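Local coordinates for protection of telomeres protein poz1 (Schizosaccharomyces pombe, PDB 5WE0) that binds telomeric DNA as a Pot1-associated protein and negatively regulates telomerase and telomere length, at residues K20-D25 / Y219-K224; N105-R110 / E136-Y141; I58-Y63 / S97-R102; Y63-S68 / Q87-E92. All coordinates share one frame; numbering follows the deposited sequence.

Interaction 1 (K20-D25 / Y219-K224)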
loop_
_atom_site.group_PDB
_atom_site.type_symbol
_atom_site.label_atom_id
_atom_site.label_comp_id
_atom_site.label_asym_id
_atom_site.label_seq_id
_atom_site.Cartn_x
_atom_site.Cartn_y
_atom_site.Cartn_z
ATOM N N LYS A 20 13.852 6.167 3.108
ATOM C CA LYS A 20 14.953 5.378 2.587
ATOM C C LYS A 20 15.191 5.702 1.120
ATOM O O LYS A 20 14.275 6.117 0.396
ATOM C CB LYS A 20 14.656 3.885 2.726
ATOM C CG LYS A 20 14.480 3.375 4.151
ATOM C CD LYS A 20 15.815 3.370 4.892
ATOM C CE LYS A 20 15.680 2.661 6.245
ATOM N NZ LYS A 20 16.953 2.644 7.036
ATOM N N GLU A 21 16.449 5.542 0.698
ATOM C CA GLU A 21 16.763 5.538 -0.729
ATOM C C GLU A 21 16.050 4.386 -1.427
ATOM O O GLU A 21 15.436 4.557 -2.493
ATOM C CB GLU A 21 18.278 5.430 -0.933
ATOM C CG GLU A 21 18.671 5.257 -2.398
ATOM C CD GLU A 21 20.175 5.249 -2.628
ATOM O OE1 GLU A 21 20.917 4.749 -1.753
ATOM O OE2 GLU A 21 20.608 5.729 -3.698
ATOM N N ASN A 22 16.152 3.193 -0.847
ATOM C CA ASN A 22 15.375 2.048 -1.289
ATOM C C ASN A 22 14.169 1.896 -0.370
ATOM O O ASN A 22 13.567 2.901 0.021
ATOM C CB ASN A 22 16.239 0.785 -1.333
ATOM C CG ASN A 22 17.473 0.960 -2.193
ATOM O OD1 ASN A 22 17.377 1.257 -3.390
ATOM N ND2 ASN A 22 18.646 0.826 -1.580
ATOM N N HIS A 23 13.791 0.672 -0.024
ATOM C CA HIS A 23 12.545 0.448 0.697
ATOM C C HIS A 23 12.789 0.242 2.187
ATOM O O HIS A 23 13.748 -0.427 2.591
ATOM C CB HIS A 23 11.796 -0.752 0.117
ATOM C CG HIS A 23 11.417 -0.587 -1.316
ATOM N ND1 HIS A 23 10.712 0.506 -1.779
ATOM C CD2 HIS A 23 11.657 -1.367 -2.398
ATOM C CE1 HIS A 23 10.515 0.380 -3.079
ATOM N NE2 HIS A 23 11.076 -0.748 -3.482
ATOM N N TYR A 24 11.898 0.801 2.995
ATOM C CA TYR A 24 11.976 0.625 4.432
ATOM C C TYR A 24 11.685 -0.825 4.831
ATOM O O TYR A 24 10.910 -1.542 4.185
ATOM C CB TYR A 24 11.003 1.575 5.130
ATOM C CG TYR A 24 10.877 1.293 6.604
ATOM C CD1 TYR A 24 11.814 1.778 7.514
ATOM C CD2 TYR A 24 9.855 0.484 7.083
ATOM C CE1 TYR A 24 11.712 1.484 8.877
ATOM C CE2 TYR A 24 9.746 0.192 8.429
ATOM C CZ TYR A 24 10.669 0.697 9.321
ATOM O OH TYR A 24 10.535 0.379 10.653
ATOM N N ASP A 25 12.342 -1.263 5.901
ATOM C CA ASP A 25 11.991 -2.511 6.569
ATOM C C ASP A 25 12.292 -2.342 8.052
ATOM O O ASP A 25 13.246 -1.653 8.419
ATOM C CB ASP A 25 12.749 -3.718 5.991
ATOM C CG ASP A 25 12.352 -5.055 6.662
ATOM O OD1 ASP A 25 11.181 -5.233 7.101
ATOM O OD2 ASP A 25 13.236 -5.937 6.756
ATOM N N TYR A 219 6.621 1.286 -8.582
ATOM C CA TYR A 219 5.686 2.384 -8.373
ATOM C C TYR A 219 6.150 3.286 -7.235
ATOM O O TYR A 219 6.065 4.514 -7.330
ATOM C CB TYR A 219 4.269 1.857 -8.083
ATOM C CG TYR A 219 3.384 3.006 -7.691
ATOM C CD1 TYR A 219 2.963 3.947 -8.648
ATOM C CD2 TYR A 219 3.036 3.208 -6.366
ATOM C CE1 TYR A 219 2.192 5.038 -8.277
ATOM C CE2 TYR A 219 2.268 4.276 -5.982
ATOM C CZ TYR A 219 1.853 5.194 -6.934
ATOM O OH TYR A 219 1.102 6.268 -6.515
ATOM N N ILE A 220 6.587 2.692 -6.127
ATOM C CA ILE A 220 7.015 3.481 -4.974
ATOM C C ILE A 220 8.256 4.294 -5.319
ATOM O O ILE A 220 8.371 5.461 -4.942
ATOM C CB ILE A 220 7.243 2.557 -3.759
ATOM C CG1 ILE A 220 5.899 1.948 -3.282
ATOM C CG2 ILE A 220 7.942 3.327 -2.620
ATOM C CD1 ILE A 220 4.867 2.993 -2.755
ATOM N N GLN A 221 9.210 3.686 -6.030
ATOM C CA GLN A 221 10.451 4.378 -6.377
ATOM C C GLN A 221 10.195 5.495 -7.390
ATOM O O GLN A 221 10.788 6.580 -7.300
ATOM C CB GLN A 221 11.470 3.367 -6.926
ATOM C CG GLN A 221 12.009 2.355 -5.871
ATOM C CD GLN A 221 12.630 3.037 -4.627
ATOM O OE1 GLN A 221 11.989 3.148 -3.569
ATOM N NE2 GLN A 221 13.878 3.496 -4.759
ATOM N N CYS A 222 9.330 5.228 -8.372
ATOM C CA CYS A 222 8.919 6.242 -9.332
ATOM C C CYS A 222 8.280 7.426 -8.625
ATOM O O CYS A 222 8.649 8.586 -8.863
ATOM C CB CYS A 222 7.934 5.626 -10.329
ATOM S SG CYS A 222 7.431 6.722 -11.702
ATOM N N THR A 223 7.364 7.138 -7.700
ATOM C CA THR A 223 6.685 8.189 -6.949
ATOM C C THR A 223 7.669 9.000 -6.113
ATOM O O THR A 223 7.621 10.233 -6.125
ATOM C CB THR A 223 5.617 7.567 -6.043
ATOM O OG1 THR A 223 4.642 6.896 -6.844
ATOM C CG2 THR A 223 4.913 8.622 -5.231
ATOM N N LYS A 224 8.587 8.317 -5.406
ATOM C CA LYS A 224 9.604 8.998 -4.600
ATOM C C LYS A 224 10.432 9.943 -5.451
ATOM O O LYS A 224 10.705 11.080 -5.050
ATOM C CB LYS A 224 10.548 7.988 -3.944
ATOM C CG LYS A 224 10.056 7.256 -2.709
ATOM C CD LYS A 224 11.240 6.460 -2.115
ATOM C CE LYS A 224 10.785 5.468 -1.071
ATOM N NZ LYS A 224 11.765 4.373 -0.852
#
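Q221 reaches from helix 209-230 to the loop 20-25 and gives its amide to the backbone: NE2 donates to E21 O at 2.9 Å, with an N-H...O angle of 169° and the acceptor almost in the amide plane. The other end of that amide is used as well, since OE1 takes a hydrogen bond of 3.0 Å from K224 NZ, one turn further along the same helix. Beyond CG the K224 chain is extended, which carries NZ to the loop, where it gives K20 O a weak bond. The H23 ring lies against Q221, its plane 80° from the amide plane, with CE1 3.2 Å from OE1, while its edge meets I220 CG2. Further out, E62 of helix 54-64 forms a salt bridge with K224 NZ and accepts from H23 ND1, and S217 pairs with H23 NE2. With the E62 carboxylate and Q221 OE1 as its main partners, K224 probably stays charged, and it ties the loop to two helices.

Interaction 2 (N105-R110 / E136-Y141)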
loop_
_atom_site.group_PDB
_atom_site.type_symbol
_atom_site.label_atom_id
_atom_site.label_comp_id
_atom_site.label_asym_id
_atom_site.label_seq_id
_atom_site.Cartn_x
_atom_site.Cartn_y
_atom_site.Cartn_z
ATOM N N ASN A 105 -4.078 7.272 -1.429
ATOM C CA ASN A 105 -3.647 8.588 -0.947
ATOM C C ASN A 105 -2.303 8.968 -1.554
ATOM O O ASN A 105 -2.117 10.104 -1.998
ATOM C CB ASN A 105 -3.532 8.620 0.579
ATOM C CG ASN A 105 -4.866 8.391 1.294
ATOM O OD1 ASN A 105 -5.940 8.494 0.701
ATOM N ND2 ASN A 105 -4.786 8.035 2.583
ATOM N N ILE A 106 -1.362 8.015 -1.613
ATOM C CA ILE A 106 -0.061 8.283 -2.226
ATOM C C ILE A 106 -0.242 8.726 -3.667
ATOM O O ILE A 106 0.318 9.738 -4.105
ATOM C CB ILE A 106 0.844 7.041 -2.146
ATOM C CG1 ILE A 106 1.195 6.704 -0.703
ATOM C CG2 ILE A 106 2.093 7.249 -2.961
ATOM C CD1 ILE A 106 1.768 5.272 -0.545
ATOM N N GLU A 107 -1.038 7.970 -4.425
ATOM C CA GLU A 107 -1.211 8.277 -5.836
ATOM C C GLU A 107 -1.883 9.634 -6.005
ATOM O O GLU A 107 -1.552 10.399 -6.923
ATOM C CB GLU A 107 -2.028 7.172 -6.523
ATOM C CG GLU A 107 -2.463 7.462 -7.974
ATOM C CD GLU A 107 -1.305 7.684 -8.950
ATOM O OE1 GLU A 107 -0.123 7.475 -8.582
ATOM O OE2 GLU A 107 -1.575 8.056 -10.117
ATOM N N LEU A 108 -2.834 9.932 -5.125
ATOM C CA LEU A 108 -3.542 11.205 -5.176
ATOM C C LEU A 108 -2.544 12.344 -5.013
ATOM O O LEU A 108 -2.552 13.309 -5.777
ATOM C CB LEU A 108 -4.606 11.273 -4.080
ATOM C CG LEU A 108 -6.024 10.863 -4.487
ATOM C CD1 LEU A 108 -7.007 11.139 -3.359
ATOM C CD2 LEU A 108 -6.447 11.580 -5.760
ATOM N N GLU A 109 -1.684 12.218 -4.008
ATOM C CA GLU A 109 -0.653 13.219 -3.734
ATOM C C GLU A 109 0.380 13.305 -4.858
ATOM O O GLU A 109 0.851 14.400 -5.194
ATOM C CB GLU A 109 0.034 12.903 -2.409
ATOM C CG GLU A 109 1.028 13.957 -1.937
ATOM C CD GLU A 109 0.809 14.354 -0.488
ATOM O OE1 GLU A 109 -0.312 14.132 0.037
ATOM O OE2 GLU A 109 1.775 14.859 0.132
ATOM N N ARG A 110 0.802 12.160 -5.412
ATOM C CA ARG A 110 1.711 12.211 -6.555
ATOM C C ARG A 110 1.076 12.981 -7.712
ATOM O O ARG A 110 1.731 13.815 -8.352
ATOM C CB ARG A 110 2.082 10.810 -7.012
ATOM C CG ARG A 110 3.127 10.776 -8.091
ATOM C CD ARG A 110 3.070 9.463 -8.838
ATOM N NE ARG A 110 1.776 9.321 -9.503
ATOM C CZ ARG A 110 1.437 9.956 -10.628
ATOM N NH1 ARG A 110 2.292 10.778 -11.219
ATOM N NH2 ARG A 110 0.231 9.778 -11.156
ATOM N N GLU A 136 4.248 6.602 -16.540
ATOM C CA GLU A 136 4.857 5.404 -15.972
ATOM C C GLU A 136 4.257 5.084 -14.608
ATOM O O GLU A 136 3.878 3.942 -14.339
ATOM C CB GLU A 136 6.368 5.580 -15.873
ATOM C CG GLU A 136 7.126 5.123 -17.086
ATOM C CD GLU A 136 8.606 5.415 -16.947
ATOM O OE1 GLU A 136 9.182 5.020 -15.923
ATOM O OE2 GLU A 136 9.208 6.020 -17.855
ATOM N N ALA A 137 4.157 6.091 -13.738
ATOM C CA ALA A 137 3.564 5.884 -12.422
ATOM C C ALA A 137 2.126 5.406 -12.533
ATOM O O ALA A 137 1.712 4.497 -11.804
ATOM C CB ALA A 137 3.650 7.170 -11.598
ATOM N N LEU A 138 1.347 5.995 -13.445
ATOM C CA LEU A 138 -0.051 5.592 -13.583
ATOM C C LEU A 138 -0.169 4.146 -14.014
ATOM O O LEU A 138 -1.050 3.426 -13.535
ATOM C CB LEU A 138 -0.775 6.476 -14.602
ATOM C CG LEU A 138 -1.193 7.878 -14.212
ATOM C CD1 LEU A 138 -1.605 8.635 -15.492
ATOM C CD2 LEU A 138 -2.338 7.809 -13.211
ATOM N N LYS A 139 0.708 3.701 -14.920
ATOM C CA LYS A 139 0.639 2.321 -15.401
ATOM C C LYS A 139 1.038 1.348 -14.297
ATOM O O LYS A 139 0.363 0.339 -14.071
ATOM C CB LYS A 139 1.542 2.154 -16.622
ATOM C CG LYS A 139 0.865 2.599 -17.915
ATOM C CD LYS A 139 1.870 3.056 -18.965
ATOM C CE LYS A 139 2.732 1.926 -19.451
ATOM N NZ LYS A 139 3.776 2.372 -20.414
ATOM N N LEU A 140 2.131 1.655 -13.591
ATOM C CA LEU A 140 2.554 0.841 -12.459
ATOM C C LEU A 140 1.499 0.826 -11.363
ATOM O O LEU A 140 1.236 -0.225 -10.766
ATOM C CB LEU A 140 3.892 1.360 -11.912
ATOM C CG LEU A 140 5.078 1.193 -12.865
ATOM C CD1 LEU A 140 6.279 2.053 -12.441
ATOM C CD2 LEU A 140 5.463 -0.291 -12.943
ATOM N N TYR A 141 0.900 1.984 -11.067
ATOM C CA TYR A 141 -0.101 2.051 -10.004
ATOM C C TYR A 141 -1.264 1.128 -10.302
ATOM O O TYR A 141 -1.748 0.390 -9.427
ATOM C CB TYR A 141 -0.613 3.473 -9.842
ATOM C CG TYR A 141 -1.794 3.584 -8.914
ATOM C CD1 TYR A 141 -1.599 3.629 -7.544
ATOM C CD2 TYR A 141 -3.107 3.686 -9.400
ATOM C CE1 TYR A 141 -2.649 3.735 -6.668
ATOM C CE2 TYR A 141 -4.184 3.811 -8.510
ATOM C CZ TYR A 141 -3.929 3.822 -7.134
ATOM O OH TYR A 141 -4.937 3.925 -6.190
#
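E107 OE2 is gripped by R110 NH2 at 2.7 Å, on the syn side of the carboxylate though 33° out of its plane, and also accepts from Q111 NE2 one turn along the helix. The setting is an antiparallel helix pair, 93-115 against 130-157, whose short segments run at 167° to each other with axes 11.5 Å apart at closest approach. R110 holds the carboxylate side-on with two nitrogens; its NE bonds E107 OE1 at 2.8 Å, and both acceptors lie close to the guanidinium plane. The bridge is within one helix, and the second helix packs against it: A137 CB sits over one face of the guanidinium, toward the rim, and the L138 side chain crosses E107 and R110 at about a right angle. R110 NH1 also reaches N134 and Q226, while E107 OE1 has a further partner in Y219 OH. An alanine in place of R110 would probably leave the buried carboxylate of E107 without its positive mate and A137 facing a gap. The bend at chi2 of E107 turns CD so that the carboxylate stacks nearly parallel to the Y141 ring, and E107 CG lies over the centre of that ring, a CH-pi contact 3.8 Å from the centroid and 3° off the normal.

Interaction 3 (I58-Y63 / S97-R102)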
loop_
_atom_site.group_PDB
_atom_site.type_symbol
_atom_site.label_atom_id
_atom_site.label_comp_id
_atom_site.label_asym_id
_atom_site.label_seq_id
_atom_site.Cartn_x
_atom_site.Cartn_y
_atom_site.Cartn_z
ATOM N N ILE A 58 3.948 5.692 2.554
ATOM C CA ILE A 58 4.927 4.983 1.731
ATOM C C ILE A 58 5.636 3.925 2.553
ATOM O O ILE A 58 5.848 2.799 2.089
ATOM C CB ILE A 58 5.930 5.978 1.101
ATOM C CG1 ILE A 58 5.258 6.781 -0.011
ATOM C CG2 ILE A 58 7.161 5.266 0.568
ATOM C CD1 ILE A 58 6.112 7.920 -0.528
ATOM N N ALA A 59 6.049 4.284 3.772
ATOM C CA ALA A 59 6.710 3.326 4.647
ATOM C C ALA A 59 5.772 2.181 5.002
ATOM O O ALA A 59 6.180 1.013 5.000
ATOM C CB ALA A 59 7.203 4.031 5.914
ATOM N N PHE A 60 4.497 2.491 5.248
ATOM C CA PHE A 60 3.532 1.432 5.516
ATOM C C PHE A 60 3.454 0.465 4.348
ATOM O O PHE A 60 3.506 -0.752 4.534
ATOM C CB PHE A 60 2.140 1.993 5.795
ATOM C CG PHE A 60 1.120 0.907 5.902
ATOM C CD1 PHE A 60 1.033 0.137 7.054
ATOM C CD2 PHE A 60 0.322 0.570 4.810
ATOM C CE1 PHE A 60 0.125 -0.902 7.133
ATOM C CE2 PHE A 60 -0.575 -0.471 4.886
ATOM C CZ PHE A 60 -0.673 -1.209 6.043
ATOM N N ILE A 61 3.347 0.995 3.132
ATOM C CA ILE A 61 3.245 0.142 1.948
ATOM C C ILE A 61 4.503 -0.707 1.788
ATOM O O ILE A 61 4.425 -1.906 1.492
ATOM C CB ILE A 61 2.983 1.007 0.692
ATOM C CG1 ILE A 61 1.596 1.637 0.770
ATOM C CG2 ILE A 61 3.179 0.187 -0.583
ATOM C CD1 ILE A 61 0.454 0.606 0.935
ATOM N N GLU A 62 5.683 -0.095 1.961
ATOM C CA GLU A 62 6.925 -0.859 1.872
ATOM C C GLU A 62 6.978 -1.959 2.939
ATOM O O GLU A 62 7.459 -3.066 2.677
ATOM C CB GLU A 62 8.116 0.089 2.012
ATOM C CG GLU A 62 8.220 1.110 0.859
ATOM C CD GLU A 62 9.339 2.110 1.073
ATOM O OE1 GLU A 62 9.622 2.438 2.256
ATOM O OE2 GLU A 62 9.931 2.576 0.057
ATOM N N TYR A 63 6.514 -1.662 4.157
ATOM C CA TYR A 63 6.557 -2.644 5.239
ATOM C C TYR A 63 5.501 -3.725 5.028
ATOM O O TYR A 63 5.811 -4.919 5.015
ATOM C CB TYR A 63 6.349 -1.925 6.582
ATOM C CG TYR A 63 6.448 -2.806 7.832
ATOM C CD1 TYR A 63 7.510 -3.688 8.011
ATOM C CD2 TYR A 63 5.485 -2.733 8.839
ATOM C CE1 TYR A 63 7.596 -4.487 9.154
ATOM C CE2 TYR A 63 5.570 -3.520 9.978
ATOM C CZ TYR A 63 6.626 -4.387 10.127
ATOM O OH TYR A 63 6.714 -5.159 11.246
ATOM N N SER A 97 -7.438 -3.721 2.815
ATOM C CA SER A 97 -8.307 -2.612 2.445
ATOM C C SER A 97 -7.704 -1.274 2.881
ATOM O O SER A 97 -7.756 -0.290 2.130
ATOM C CB SER A 97 -9.690 -2.841 3.061
ATOM O OG SER A 97 -10.658 -2.008 2.483
ATOM N N ASN A 98 -7.134 -1.216 4.097
ATOM C CA ASN A 98 -6.462 -0.000 4.549
ATOM C C ASN A 98 -5.239 0.303 3.698
ATOM O O ASN A 98 -4.990 1.463 3.341
ATOM C CB ASN A 98 -6.053 -0.125 6.012
ATOM C CG ASN A 98 -7.251 -0.148 6.959
ATOM O OD1 ASN A 98 -8.364 0.194 6.579
ATOM N ND2 ASN A 98 -7.018 -0.560 8.198
ATOM N N ALA A 99 -4.470 -0.734 3.356
ATOM C CA ALA A 99 -3.303 -0.539 2.509
ATOM C C ALA A 99 -3.694 0.053 1.155
ATOM O O ALA A 99 -2.962 0.884 0.606
ATOM C CB ALA A 99 -2.565 -1.866 2.331
ATOM N N LEU A 100 -4.822 -0.397 0.570
ATOM C CA LEU A 100 -5.245 0.146 -0.723
ATOM C C LEU A 100 -5.672 1.597 -0.602
ATOM O O LEU A 100 -5.459 2.397 -1.521
ATOM C CB LEU A 100 -6.385 -0.672 -1.315
ATOM C CG LEU A 100 -5.980 -2.024 -1.909
ATOM C CD1 LEU A 100 -7.214 -2.920 -2.080
ATOM C CD2 LEU A 100 -5.244 -1.792 -3.217
ATOM N N GLU A 101 -6.295 1.944 0.514
ATOM C CA GLU A 101 -6.649 3.329 0.720
ATOM C C GLU A 101 -5.396 4.184 0.863
ATOM O O GLU A 101 -5.328 5.285 0.312
ATOM C CB GLU A 101 -7.569 3.444 1.932
ATOM C CG GLU A 101 -8.073 4.839 2.158
ATOM C CD GLU A 101 -9.236 4.891 3.134
ATOM O OE1 GLU A 101 -9.621 6.011 3.554
ATOM O OE2 GLU A 101 -9.787 3.812 3.459
ATOM N N ARG A 102 -4.391 3.639 1.541
ATOM C CA ARG A 102 -3.123 4.329 1.721
ATOM C C ARG A 102 -2.440 4.504 0.366
ATOM O O ARG A 102 -1.927 5.580 0.058
ATOM C CB ARG A 102 -2.216 3.550 2.674
ATOM C CG ARG A 102 -2.591 3.691 4.141
ATOM C CD ARG A 102 -1.568 3.015 5.041
ATOM N NE ARG A 102 -2.201 2.272 6.126
ATOM C CZ ARG A 102 -2.860 2.835 7.132
ATOM N NH1 ARG A 102 -2.976 4.154 7.197
ATOM N NH2 ARG A 102 -3.405 2.079 8.076
#
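F60 and R102 meet at about a right angle, the R102 side chain passing over one face of the phenylalanine ring. R102 NE stands 3.3 Å above the plane of the F60 ring, toward the rim, and R102 CZ lies 4.5 Å from the F60 centroid and 5° off the normal, a cation-pi contact in which the guanidinium is tilted 67° to the ring. A bend at chi3 of R102 takes NE to this face. This is the close-packed part, completed by A99 CB, which lies at the ring edge in its plane, 3.5 Å from F60 CE2. The I61 side is looser: I61 CD1 is 4.1 Å from A99 CB and 4.3 Å from R102 CB, although it comes to 3.4 Å from A99 O. An alanine in place of F60 would probably strip the guanidinium of its aromatic face and open a gap beside A99. Outside the helix pair, R102 NH2 is paired with an acidic side chain on the chain of another protein. The short segments 58-63 and 97-102 cross at -136°, their axes 9.9 Å apart at closest approach, with helix 209-230 packed on I58 and I61 through I220 and helix 164-174 packed on L100.

Interaction 4 (Y63-S68 / Q87-E92)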
loop_
_atom_site.group_PDB
_atom_site.type_symbol
_atom_site.label_atom_id
_atom_site.label_comp_id
_atom_site.label_asym_id
_atom_site.label_seq_id
_atom_site.Cartn_x
_atom_site.Cartn_y
_atom_site.Cartn_z
ATOM N N TYR A 63 6.514 -1.662 4.157
ATOM C CA TYR A 63 6.557 -2.644 5.239
ATOM C C TYR A 63 5.501 -3.725 5.028
ATOM O O TYR A 63 5.811 -4.919 5.015
ATOM C CB TYR A 63 6.349 -1.925 6.582
ATOM C CG TYR A 63 6.448 -2.806 7.832
ATOM C CD1 TYR A 63 7.510 -3.688 8.011
ATOM C CD2 TYR A 63 5.485 -2.733 8.839
ATOM C CE1 TYR A 63 7.596 -4.487 9.154
ATOM C CE2 TYR A 63 5.570 -3.520 9.978
ATOM C CZ TYR A 63 6.626 -4.387 10.127
ATOM O OH TYR A 63 6.714 -5.159 11.246
ATOM N N CYS A 64 4.262 -3.304 4.755
ATOM C CA CYS A 64 3.143 -4.227 4.570
ATOM C C CYS A 64 3.420 -5.276 3.492
ATOM O O CYS A 64 3.120 -6.463 3.672
ATOM C CB CYS A 64 1.899 -3.420 4.217
ATOM S SG CYS A 64 0.451 -4.411 3.920
ATOM N N PHE A 65 3.936 -4.855 2.341
ATOM C CA PHE A 65 4.182 -5.780 1.244
ATOM C C PHE A 65 5.633 -6.222 1.185
ATOM O O PHE A 65 6.024 -6.906 0.232
ATOM C CB PHE A 65 3.737 -5.165 -0.097
ATOM C CG PHE A 65 2.258 -4.950 -0.167
ATOM C CD1 PHE A 65 1.402 -6.023 -0.342
ATOM C CD2 PHE A 65 1.721 -3.689 0.014
ATOM C CE1 PHE A 65 0.033 -5.840 -0.356
ATOM C CE2 PHE A 65 0.353 -3.497 -0.018
ATOM C CZ PHE A 65 -0.492 -4.578 -0.193
ATOM N N ASN A 66 6.435 -5.858 2.191
ATOM C CA ASN A 66 7.792 -6.377 2.330
ATOM C C ASN A 66 8.613 -6.081 1.071
ATOM O O ASN A 66 9.320 -6.940 0.536
ATOM C CB ASN A 66 7.736 -7.880 2.645
ATOM C CG ASN A 66 8.877 -8.353 3.566
ATOM O OD1 ASN A 66 9.651 -7.553 4.088
ATOM N ND2 ASN A 66 8.956 -9.661 3.779
ATOM N N LEU A 67 8.498 -4.837 0.581
ATOM C CA LEU A 67 9.121 -4.464 -0.690
ATOM C C LEU A 67 10.647 -4.548 -0.653
ATOM O O LEU A 67 11.273 -4.563 -1.719
ATOM C CB LEU A 67 8.676 -3.056 -1.125
ATOM C CG LEU A 67 7.178 -2.957 -1.434
ATOM C CD1 LEU A 67 6.815 -1.580 -2.030
ATOM C CD2 LEU A 67 6.763 -4.087 -2.364
ATOM N N SER A 68 11.255 -4.578 0.543
ATOM C CA SER A 68 12.705 -4.749 0.664
ATOM C C SER A 68 13.203 -6.078 0.115
ATOM O O SER A 68 14.398 -6.184 -0.189
ATOM C CB SER A 68 13.138 -4.669 2.124
ATOM O OG SER A 68 13.235 -3.321 2.500
ATOM N N GLN A 87 6.894 -13.572 0.877
ATOM C CA GLN A 87 7.410 -12.405 1.578
ATOM C C GLN A 87 6.652 -12.104 2.860
ATOM O O GLN A 87 6.712 -10.972 3.351
ATOM C CB GLN A 87 7.374 -11.188 0.655
ATOM C CG GLN A 87 7.978 -11.496 -0.678
ATOM C CD GLN A 87 7.708 -10.435 -1.690
ATOM O OE1 GLN A 87 7.597 -10.719 -2.894
ATOM N NE2 GLN A 87 7.629 -9.191 -1.230
ATOM N N GLN A 88 5.934 -13.082 3.401
ATOM C CA GLN A 88 5.192 -12.895 4.636
ATOM C C GLN A 88 4.292 -11.656 4.544
ATOM O O GLN A 88 4.390 -10.719 5.337
ATOM C CB GLN A 88 6.149 -12.799 5.833
ATOM C CG GLN A 88 7.053 -14.022 6.104
ATOM C CD GLN A 88 7.821 -13.884 7.436
ATOM O OE1 GLN A 88 8.873 -13.239 7.508
ATOM N NE2 GLN A 88 7.274 -14.478 8.501
ATOM N N ILE A 89 3.428 -11.648 3.528
ATOM C CA ILE A 89 2.347 -10.675 3.455
ATOM C C ILE A 89 1.153 -11.238 4.208
ATOM O O ILE A 89 0.792 -12.409 4.034
ATOM C CB ILE A 89 1.988 -10.338 1.995
ATOM C CG1 ILE A 89 3.218 -9.772 1.260
ATOM C CG2 ILE A 89 0.809 -9.361 1.949
ATOM C CD1 ILE A 89 3.081 -9.739 -0.218
ATOM N N LEU A 90 0.564 -10.411 5.072
ATOM C CA LEU A 90 -0.642 -10.754 5.816
ATOM C C LEU A 90 -1.857 -10.388 4.962
ATOM O O LEU A 90 -2.280 -9.228 4.920
ATOM C CB LEU A 90 -0.657 -10.029 7.160
ATOM C CG LEU A 90 -1.929 -10.242 8.001
ATOM C CD1 LEU A 90 -2.192 -11.744 8.272
ATOM C CD2 LEU A 90 -1.894 -9.451 9.297
ATOM N N TRP A 91 -2.420 -11.371 4.265
ATOM C CA TRP A 91 -3.636 -11.145 3.494
ATOM C C TRP A 91 -4.795 -11.238 4.473
ATOM O O TRP A 91 -5.360 -12.300 4.731
ATOM C CB TRP A 91 -3.757 -12.140 2.348
ATOM C CG TRP A 91 -2.641 -11.979 1.378
ATOM C CD1 TRP A 91 -1.520 -12.747 1.291
ATOM C CD2 TRP A 91 -2.521 -10.969 0.359
ATOM N NE1 TRP A 91 -0.715 -12.288 0.280
ATOM C CE2 TRP A 91 -1.304 -11.195 -0.306
ATOM C CE3 TRP A 91 -3.333 -9.904 -0.057
ATOM C CZ2 TRP A 91 -0.863 -10.383 -1.356
ATOM C CZ3 TRP A 91 -2.909 -9.117 -1.104
ATOM C CH2 TRP A 91 -1.674 -9.358 -1.740
ATOM N N GLU A 92 -5.129 -10.112 5.065
ATOM C CA GLU A 92 -6.299 -10.013 5.914
ATOM C C GLU A 92 -7.111 -8.853 5.352
ATOM O O GLU A 92 -6.549 -7.807 5.007
ATOM C CB GLU A 92 -5.896 -9.796 7.393
ATOM C CG GLU A 92 -7.077 -9.849 8.374
ATOM C CD GLU A 92 -7.781 -8.510 8.604
ATOM O OE1 GLU A 92 -7.081 -7.507 8.905
ATOM O OE2 GLU A 92 -9.045 -8.462 8.458
HETATM O O HOH W 1 1.370 -7.545 5.327
#
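F65 presents its ring edge to the incoming chain, with I89 CD1 and W91 CH2 both near the ring plane, each 4.1 Å away, from F65 CD1 and CE1 respectively. One face of that ring carries C64 SG, 4.0 Å above the plane and toward the rim. The W91 and F65 side chains cross at about a right angle. I89 touches both, CD1 at the F65 edge and CG2 over one face of the W91 indole, while the two aromatic rings also meet each other. The polar part lies on N66, whose ND2 donates to Q87 O at 2.6 Å; the donor stands 39° above the carbonyl plane and the N-H...O angle is 147°. A water completes the seam, donating to C64 O at 2.6 Å and accepting from L90 N at 3.0 Å. Q87 NE2 is held by N213 of helix 209-230, and W209 meets W91 edge-to-face. At the far end of the loop, E92 is the N-cap of helix 93-115. N66, with positive phi, is the C-prime residue of a Schellman motif ending helix 54-64: its N bonds Y63 O, and L67 N bonds E62 O.

In the fold
The four contacts belong to one all-helical fold. Interactions 2, 3 and 4 are linked by shared helices, and interaction 1 joins them by direct contacts. Interactions 3 and 4 both use helix 54-64 and have Y63 in common, their centres 10 Å apart; interactions 2 and 3 share helix 93-115 and follow each other in the chain. Interaction 4 is nested within the loop closed by interaction 3, and all three lie inside the long loop closed by interaction 1. Helix 209-230 touches interaction 2 through Y219 and interaction 3 through K224. Interactions 2 and 4 do not touch, their nearest atoms about 9 Å apart. The loop after helix 2-18 is thereby held against helices 209-230 and 54-64.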